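Local coordinates for separin (Saccharomyces cerevisiae, PDB 5U1T), which cleaves the cohesin subunit MCD1/SCC1 at anaphase onset as a caspase-like cysteine protease, held inactive by securin for most of the cell cycle, at residues 573-578 with 616-621; 831-836 with 861-866; 118-123 with 160-165. One frame throughout, in Å; residues are numbered along the deposited sequence.

Interaction 1 (573-578 with 616-621); sequences HLTTNL and NFNNFD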
# COMPACT_ATOMS: atom_id res chain seq x y z
N HIS A 573 -15.54 5.62 -4.07
CA HIS A 573 -14.17 6.13 -4.30
C HIS A 573 -14.08 7.65 -4.40
O HIS A 573 -13.59 8.19 -5.40
CB HIS A 573 -13.58 5.49 -5.54
CG HIS A 573 -13.76 4.01 -5.58
ND1 HIS A 573 -14.52 3.37 -6.53
CD2 HIS A 573 -13.31 3.05 -4.74
CE1 HIS A 573 -14.51 2.08 -6.29
NE2 HIS A 573 -13.77 1.85 -5.22
N LEU A 574 -14.53 8.32 -3.35
CA LEU A 574 -14.48 9.76 -3.24
C LEU A 574 -14.12 10.17 -1.81
O LEU A 574 -13.98 9.34 -0.92
CB LEU A 574 -15.80 10.38 -3.63
CG LEU A 574 -16.35 10.01 -5.00
CD1 LEU A 574 -17.73 10.60 -5.11
CD2 LEU A 574 -15.48 10.52 -6.13
N THR A 575 -13.97 11.47 -1.60
CA THR A 575 -13.56 12.00 -0.30
C THR A 575 -14.46 13.17 0.03
O THR A 575 -14.22 13.92 0.98
CB THR A 575 -12.10 12.47 -0.30
OG1 THR A 575 -11.91 13.36 -1.40
CG2 THR A 575 -11.16 11.29 -0.41
N THR A 576 -15.52 13.29 -0.75
CA THR A 576 -16.50 14.35 -0.65
C THR A 576 -16.80 14.79 0.73
O THR A 576 -16.83 15.95 1.03
CB THR A 576 -17.84 13.89 -1.19
OG1 THR A 576 -17.66 13.15 -2.38
CG2 THR A 576 -18.71 15.06 -1.47
N ASN A 577 -17.07 13.82 1.56
CA ASN A 577 -17.46 14.12 2.94
C ASN A 577 -16.40 13.85 3.99
O ASN A 577 -16.66 14.03 5.18
CB ASN A 577 -18.70 13.32 3.32
CG ASN A 577 -19.91 13.80 2.60
OD1 ASN A 577 -20.17 15.01 2.51
ND2 ASN A 577 -20.66 12.86 2.03
N LEU A 578 -15.21 13.43 3.56
CA LEU A 578 -14.16 13.01 4.48
C LEU A 578 -13.83 14.08 5.53
O LEU A 578 -13.75 13.79 6.73
CB LEU A 578 -12.89 12.65 3.70
CG LEU A 578 -11.74 12.02 4.48
CD1 LEU A 578 -12.26 11.11 5.58
CD2 LEU A 578 -10.85 11.22 3.55
N ASN A 616 -5.15 9.05 5.98
CA ASN A 616 -3.78 8.82 5.61
C ASN A 616 -3.59 8.48 4.12
O ASN A 616 -2.67 8.98 3.48
CB ASN A 616 -3.23 7.69 6.46
CG ASN A 616 -1.91 7.20 5.99
OD1 ASN A 616 -1.81 6.49 4.98
ND2 ASN A 616 -0.87 7.55 6.73
N PHE A 617 -4.44 7.64 3.59
CA PHE A 617 -4.36 7.27 2.19
C PHE A 617 -4.67 8.46 1.28
O PHE A 617 -4.25 8.49 0.12
CB PHE A 617 -5.29 6.09 1.93
CG PHE A 617 -5.50 5.74 0.48
CD1 PHE A 617 -6.53 6.33 -0.26
CD2 PHE A 617 -4.73 4.77 -0.13
CE1 PHE A 617 -6.76 5.98 -1.57
CE2 PHE A 617 -4.96 4.42 -1.44
CZ PHE A 617 -5.97 5.04 -2.17
N ASN A 618 -5.40 9.45 1.80
CA ASN A 618 -5.71 10.64 1.01
C ASN A 618 -4.86 11.84 1.40
O ASN A 618 -5.08 12.95 0.92
CB ASN A 618 -7.19 11.00 1.12
CG ASN A 618 -8.05 10.15 0.23
OD1 ASN A 618 -8.90 9.39 0.71
ND2 ASN A 618 -7.83 10.24 -1.07
N ASN A 619 -3.89 11.58 2.27
CA ASN A 619 -2.93 12.57 2.73
C ASN A 619 -3.66 13.77 3.36
O ASN A 619 -3.38 14.91 3.05
CB ASN A 619 -2.01 13.02 1.58
CG ASN A 619 -1.43 11.84 0.77
OD1 ASN A 619 -0.58 11.08 1.26
ND2 ASN A 619 -1.88 11.70 -0.48
N PHE A 620 -4.60 13.50 4.25
CA PHE A 620 -5.29 14.57 4.96
C PHE A 620 -4.51 14.81 6.24
O PHE A 620 -5.09 14.85 7.33
CB PHE A 620 -6.74 14.22 5.29
CG PHE A 620 -7.70 14.38 4.14
CD1 PHE A 620 -7.30 14.23 2.83
CD2 PHE A 620 -9.03 14.69 4.39
CE1 PHE A 620 -8.21 14.37 1.78
CE2 PHE A 620 -9.93 14.83 3.34
CZ PHE A 620 -9.52 14.67 2.04
N ASP A 621 -3.20 14.96 6.11
CA ASP A 621 -2.28 14.84 7.23
C ASP A 621 -2.57 15.77 8.43
O ASP A 621 -2.25 15.44 9.57
CB ASP A 621 -0.84 15.05 6.73
CG ASP A 621 -0.51 14.21 5.49
OD1 ASP A 621 -0.95 13.04 5.42
OD2 ASP A 621 0.18 14.71 4.58
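Leu578 lies against the ring of Phe620 where two helix-loop-helix corners of the helical part of separin meet. Both helices that lead in, 557-572 and 602-617, end in a Schellman motif, with His573 and Asn619 as the residues of positive phi, and the turns that follow face each other. The packed side is apolar, and the residues that touch there are buried. CD2 of Leu578 stands over one face of the Phe620 ring as a CH-pi contact, 4.0 Å from its centroid and 22° off the normal, displaced toward the rim. CG of Leu578 comes within 3.5 Å of CE2 of Phe620. Leu578 CG is anti to the backbone N (chi1 -172°), which turns the branch toward the ring. Leu611, Tyr614 and Leu615 of helix 602-617 also touch Leu578, so the leucine packs against that helix as well as against the residue behind its end. Thr575 CB approaches the same ring obliquely, 4.1 Å from Phe620 CZ, and the threonine reaches tip to tip toward Asn618, with Thr575 CG2 3.4 Å from Asn618 CG. No hydrogen bond crosses between the two segments. The outer half of 573-578 is looser: Leu574 and Thr576 point away, Thr576 is exposed to solvent, and His573 touches the backbone of the second protein chain of the assembly. This loop is tied from within and from outside: Leu574 O accepts a bond from the hydroxyl of Tyr614, and Leu578 N donates to Thr575 O at 2.8 Å.

Interaction 2 (831-836 with 861-866); sequences IVYRCL and KAFDYL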
# COMPACT_ATOMS: atom_id res chain seq x y z
N ILE A 831 -4.80 8.21 -6.19
CA ILE A 831 -3.81 7.38 -6.87
C ILE A 831 -3.73 7.77 -8.34
O ILE A 831 -2.65 7.91 -8.89
CB ILE A 831 -4.13 5.89 -6.73
CG1 ILE A 831 -4.17 5.49 -5.26
CG2 ILE A 831 -3.07 5.07 -7.44
CD1 ILE A 831 -2.83 5.58 -4.55
N VAL A 832 -4.89 7.94 -8.96
CA VAL A 832 -4.95 8.38 -10.34
C VAL A 832 -4.25 9.73 -10.51
O VAL A 832 -3.44 9.90 -11.42
CB VAL A 832 -6.41 8.46 -10.82
CG1 VAL A 832 -6.50 9.09 -12.19
CG2 VAL A 832 -7.00 7.07 -10.85
N TYR A 833 -4.53 10.68 -9.61
CA TYR A 833 -3.86 11.97 -9.70
C TYR A 833 -2.35 11.83 -9.59
O TYR A 833 -1.63 12.29 -10.47
CB TYR A 833 -4.34 12.96 -8.63
CG TYR A 833 -3.51 14.22 -8.73
CD1 TYR A 833 -3.61 15.03 -9.86
CD2 TYR A 833 -2.55 14.55 -7.77
CE1 TYR A 833 -2.82 16.15 -10.01
CE2 TYR A 833 -1.76 15.66 -7.92
CZ TYR A 833 -1.90 16.46 -9.04
OH TYR A 833 -1.12 17.58 -9.21
N ARG A 834 -1.87 11.23 -8.51
CA ARG A 834 -0.44 11.12 -8.26
C ARG A 834 0.29 10.46 -9.42
O ARG A 834 1.40 10.88 -9.78
CB ARG A 834 -0.15 10.35 -6.98
CG ARG A 834 -0.47 11.08 -5.72
CD ARG A 834 0.16 12.44 -5.67
NE ARG A 834 -0.25 13.15 -4.47
CZ ARG A 834 0.41 13.10 -3.31
NH1 ARG A 834 1.53 12.40 -3.22
NH2 ARG A 834 -0.04 13.77 -2.25
N CYS A 835 -0.33 9.44 -10.01
CA CYS A 835 0.31 8.76 -11.12
C CYS A 835 0.38 9.65 -12.35
O CYS A 835 1.38 9.69 -13.05
CB CYS A 835 -0.42 7.47 -11.47
SG CYS A 835 -0.15 6.13 -10.32
N LEU A 836 -0.70 10.38 -12.61
CA LEU A 836 -0.71 11.30 -13.74
C LEU A 836 0.29 12.44 -13.54
O LEU A 836 0.85 12.95 -14.52
CB LEU A 836 -2.11 11.86 -13.98
CG LEU A 836 -3.08 10.87 -14.63
CD1 LEU A 836 -4.48 11.46 -14.73
CD2 LEU A 836 -2.55 10.45 -15.99
N LYS A 861 -7.45 17.63 -14.48
CA LYS A 861 -8.81 17.12 -14.31
C LYS A 861 -8.91 16.27 -13.06
O LYS A 861 -9.77 16.50 -12.21
CB LYS A 861 -9.22 16.31 -15.52
CG LYS A 861 -10.70 16.28 -15.76
CD LYS A 861 -10.96 16.26 -17.26
CE LYS A 861 -10.15 17.37 -17.97
NZ LYS A 861 -9.89 17.07 -19.43
N ALA A 862 -8.01 15.29 -12.95
CA ALA A 862 -7.97 14.37 -11.82
C ALA A 862 -7.94 15.09 -10.48
O ALA A 862 -8.54 14.62 -9.52
CB ALA A 862 -6.77 13.45 -11.95
N PHE A 863 -7.25 16.23 -10.42
CA PHE A 863 -7.13 17.04 -9.20
C PHE A 863 -8.47 17.53 -8.64
O PHE A 863 -8.62 17.72 -7.42
CB PHE A 863 -6.21 18.25 -9.46
CG PHE A 863 -5.81 18.99 -8.23
CD1 PHE A 863 -4.89 18.45 -7.35
CD2 PHE A 863 -6.34 20.23 -7.96
CE1 PHE A 863 -4.53 19.13 -6.21
CE2 PHE A 863 -5.97 20.93 -6.83
CZ PHE A 863 -5.07 20.38 -5.94
N ASP A 864 -9.43 17.74 -9.53
CA ASP A 864 -10.75 18.19 -9.13
C ASP A 864 -11.38 17.30 -8.07
O ASP A 864 -12.09 17.78 -7.21
CB ASP A 864 -11.68 18.27 -10.33
CG ASP A 864 -11.46 19.52 -11.12
OD1 ASP A 864 -11.01 20.53 -10.51
OD2 ASP A 864 -11.72 19.51 -12.35
N TYR A 865 -11.08 16.01 -8.14
CA TYR A 865 -11.68 15.01 -7.25
C TYR A 865 -10.95 14.94 -5.93
O TYR A 865 -11.14 13.99 -5.18
CB TYR A 865 -11.67 13.64 -7.91
CG TYR A 865 -12.49 13.58 -9.18
CD1 TYR A 865 -12.09 14.27 -10.32
CD2 TYR A 865 -13.65 12.83 -9.25
CE1 TYR A 865 -12.83 14.23 -11.47
CE2 TYR A 865 -14.40 12.78 -10.42
CZ TYR A 865 -13.98 13.49 -11.52
OH TYR A 865 -14.72 13.44 -12.68
N LEU A 866 -10.10 15.92 -5.66
CA LEU A 866 -9.33 15.92 -4.44
C LEU A 866 -9.78 17.09 -3.57
O LEU A 866 -10.38 18.03 -4.06
CB LEU A 866 -7.82 15.99 -4.74
CG LEU A 866 -7.23 14.79 -5.50
CD1 LEU A 866 -5.72 14.90 -5.67
CD2 LEU A 866 -7.56 13.47 -4.82
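Tyr833 projects from helix 829-845 onto the last turn of helix 849-863 and the residues just beyond it. Its CG is anti to the backbone N (chi1 175°), and the ring travels alongside Phe863, both side chains pointing the same way. At the root, Tyr833 CB lies 3.8 Å from Leu866 CD1, a methyl that also touches CG and CD2 as the leucine crosses the tyrosine at about a right angle. On the other flank CD1 meets the methyl of Ala862, which sits at the ring edge near its plane, CD1 to CB 4.1 Å, and approaches the backbone N of Phe863. Further out, CE1 reaches Phe863 CB at 4.0 Å. Near the tip, CZ contacts Phe863 CD1, which stands over one face of the tyrosine, offset toward the rim. The rings form an edge-to-face pair, the edge of Phe863 directed at the Tyr833 face, with centroids 5.4 Å apart and planes at 59°. Phe878 of helix 872-881 stacks with Phe863 and touches Tyr833, extending the aromatic cluster. One turn along, Leu836 CD1 packs on Ala862 CB at 4.1 Å, and Val832 CG1 grazes the same methyl. With Ala862 CB against Tyr833, the CA atoms of the two residues lie 5.2 Å apart, and the two successive helices form an antiparallel alpha-alpha hairpin.

Interaction 3 (118-123 with 160-165); sequences LADFST and DKRYLL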
# COMPACT_ATOMS: atom_id res chain seq x y z
N LEU A 118 -45.93 -17.53 40.59
CA LEU A 118 -44.63 -18.14 40.81
C LEU A 118 -43.56 -17.67 39.80
O LEU A 118 -42.54 -18.33 39.61
CB LEU A 118 -44.76 -19.66 40.79
CG LEU A 118 -45.83 -20.26 41.73
CD1 LEU A 118 -45.79 -21.77 41.74
CD2 LEU A 118 -45.68 -19.75 43.15
N ALA A 119 -43.76 -16.51 39.18
CA ALA A 119 -42.72 -15.95 38.30
C ALA A 119 -41.54 -15.42 39.08
O ALA A 119 -41.70 -14.72 40.08
CB ALA A 119 -43.29 -14.83 37.44
N ASP A 120 -40.34 -15.76 38.63
CA ASP A 120 -39.15 -15.19 39.23
C ASP A 120 -38.99 -13.71 38.93
O ASP A 120 -39.50 -13.20 37.93
CB ASP A 120 -37.92 -15.94 38.76
CG ASP A 120 -37.65 -17.14 39.59
OD1 ASP A 120 -37.23 -16.97 40.75
OD2 ASP A 120 -37.88 -18.26 39.09
N PHE A 121 -38.27 -13.01 39.80
CA PHE A 121 -37.85 -11.64 39.50
C PHE A 121 -36.76 -11.65 38.43
O PHE A 121 -35.88 -12.50 38.43
CB PHE A 121 -37.33 -10.94 40.75
CG PHE A 121 -38.41 -10.54 41.71
CD1 PHE A 121 -38.91 -11.43 42.64
CD2 PHE A 121 -38.91 -9.24 41.70
CE1 PHE A 121 -39.90 -11.05 43.55
CE2 PHE A 121 -39.90 -8.84 42.61
CZ PHE A 121 -40.40 -9.75 43.53
N SER A 122 -36.83 -10.69 37.51
CA SER A 122 -35.74 -10.38 36.60
C SER A 122 -35.69 -8.88 36.38
O SER A 122 -36.60 -8.17 36.80
CB SER A 122 -35.91 -11.09 35.26
OG SER A 122 -36.82 -10.38 34.45
N THR A 123 -34.67 -8.39 35.69
CA THR A 123 -34.59 -6.95 35.42
C THR A 123 -35.78 -6.52 34.55
O THR A 123 -36.21 -5.37 34.57
CB THR A 123 -33.23 -6.56 34.75
OG1 THR A 123 -33.22 -5.16 34.45
CG2 THR A 123 -33.00 -7.35 33.47
N ASP A 160 -41.82 -17.17 49.92
CA ASP A 160 -41.97 -15.72 49.82
C ASP A 160 -40.65 -14.98 49.60
O ASP A 160 -40.63 -13.93 48.95
CB ASP A 160 -42.66 -15.18 51.07
CG ASP A 160 -41.95 -15.60 52.35
OD1 ASP A 160 -40.83 -16.14 52.27
OD2 ASP A 160 -42.53 -15.38 53.43
N LYS A 161 -39.55 -15.50 50.16
CA LYS A 161 -38.23 -14.91 49.99
C LYS A 161 -37.85 -14.79 48.52
O LYS A 161 -37.15 -13.86 48.10
CB LYS A 161 -37.17 -15.72 50.73
CG LYS A 161 -36.95 -15.25 52.14
CD LYS A 161 -36.69 -16.40 53.08
CE LYS A 161 -35.21 -16.57 53.38
NZ LYS A 161 -35.01 -17.46 54.58
N ARG A 162 -38.31 -15.75 47.73
CA ARG A 162 -37.96 -15.82 46.34
C ARG A 162 -39.00 -15.16 45.45
O ARG A 162 -38.66 -14.41 44.54
CB ARG A 162 -37.75 -17.27 45.92
CG ARG A 162 -37.85 -17.48 44.44
CD ARG A 162 -37.60 -18.92 44.10
NE ARG A 162 -37.72 -19.14 42.67
CZ ARG A 162 -37.62 -20.32 42.08
NH1 ARG A 162 -37.73 -20.42 40.76
NH2 ARG A 162 -37.40 -21.41 42.81
N TYR A 163 -40.27 -15.43 45.72
CA TYR A 163 -41.29 -14.93 44.80
C TYR A 163 -41.75 -13.51 45.10
O TYR A 163 -42.31 -12.84 44.24
CB TYR A 163 -42.50 -15.86 44.77
CG TYR A 163 -42.15 -17.27 44.37
CD1 TYR A 163 -41.51 -17.54 43.15
CD2 TYR A 163 -42.46 -18.34 45.21
CE1 TYR A 163 -41.19 -18.84 42.79
CE2 TYR A 163 -42.14 -19.64 44.86
CZ TYR A 163 -41.50 -19.88 43.65
OH TYR A 163 -41.19 -21.17 43.32
N LEU A 164 -41.50 -13.03 46.32
CA LEU A 164 -42.13 -11.80 46.77
C LEU A 164 -41.19 -10.79 47.42
O LEU A 164 -41.16 -9.62 47.04
CB LEU A 164 -43.23 -12.12 47.77
CG LEU A 164 -44.68 -12.09 47.28
CD1 LEU A 164 -45.07 -10.68 46.93
CD2 LEU A 164 -44.85 -12.97 46.08
N LEU A 165 -40.43 -11.26 48.41
CA LEU A 165 -39.68 -10.38 49.30
C LEU A 165 -38.32 -10.04 48.72
O LEU A 165 -37.29 -10.32 49.32
CB LEU A 165 -39.53 -11.04 50.67
CG LEU A 165 -40.82 -11.57 51.30
CD1 LEU A 165 -40.56 -12.23 52.63
CD2 LEU A 165 -41.86 -10.47 51.44
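Asp120 and Arg162 approach at a slant, yet their carboxylate and guanidinium planes are only 17° apart. Arg162 grips side-on with two nitrogens, one to each oxygen: NH1 reaches the syn lone pair of Asp120 OD2 at 2.7 Å in a nearly straight bond (169°), while NE meets OD1 on its syn side at 2.9 Å, somewhat tilted out of both planes. The arginine chain is extended from CG to NE, which carries the guanidinium out to the acid. Tyr163 is turned so that its ring lies between two aliphatic groups: CD2 of Leu118 over one face, a CH-pi contact 4.1 Å from the centroid, and CG of Arg162 over the opposite face. Leu118 crosses the tyrosine obliquely, and its carbonyl O also approaches Tyr163 CE1 at 3.5 Å. Phe121 works differently, bringing its ring to the carbonyls at the end of helix 160-163. Arg162 O lies at the ring edge, 3.5 Å from CD1, and Leu164 O is near CZ. CG of Phe121 is anti to its carbonyl carbon (chi1 -74°), and the ring beyond it reaches the helix end. The arginine has further partners: its NH2 makes salt bridges to Glu380 and Asp384 of helix 365-384. The loop after helix 113-117 is thereby fastened to the short helix 160-163, with helix 146-158 packed against Leu118 and Tyr163, and helix 129-142 supplying Lys133 NZ, which bonds both Ala119 O and Tyr163 O.

Along the chain the contacts come in the order interaction 3, interaction 1, interaction 2, each closing before the next opens, and all lie in the helical part, away from the probable active-site cysteine. Interactions 1 and 2 are neighbours, their centres 12 Å apart, and they touch: Phe617 packs on Ile831, and Asn619 on Arg834. The corner behind helix 602-617 is thus wedged against the hairpin 829-845/849-863, although more than 200 residues separate them in sequence. Interaction 3 stands apart near the N-terminus, its centre 57 Å from that of interaction 1 and 68 Å from that of interaction 2. Each contact closes only 24 to 37 residues, mostly helix, as suits an elongated, largely helical chain.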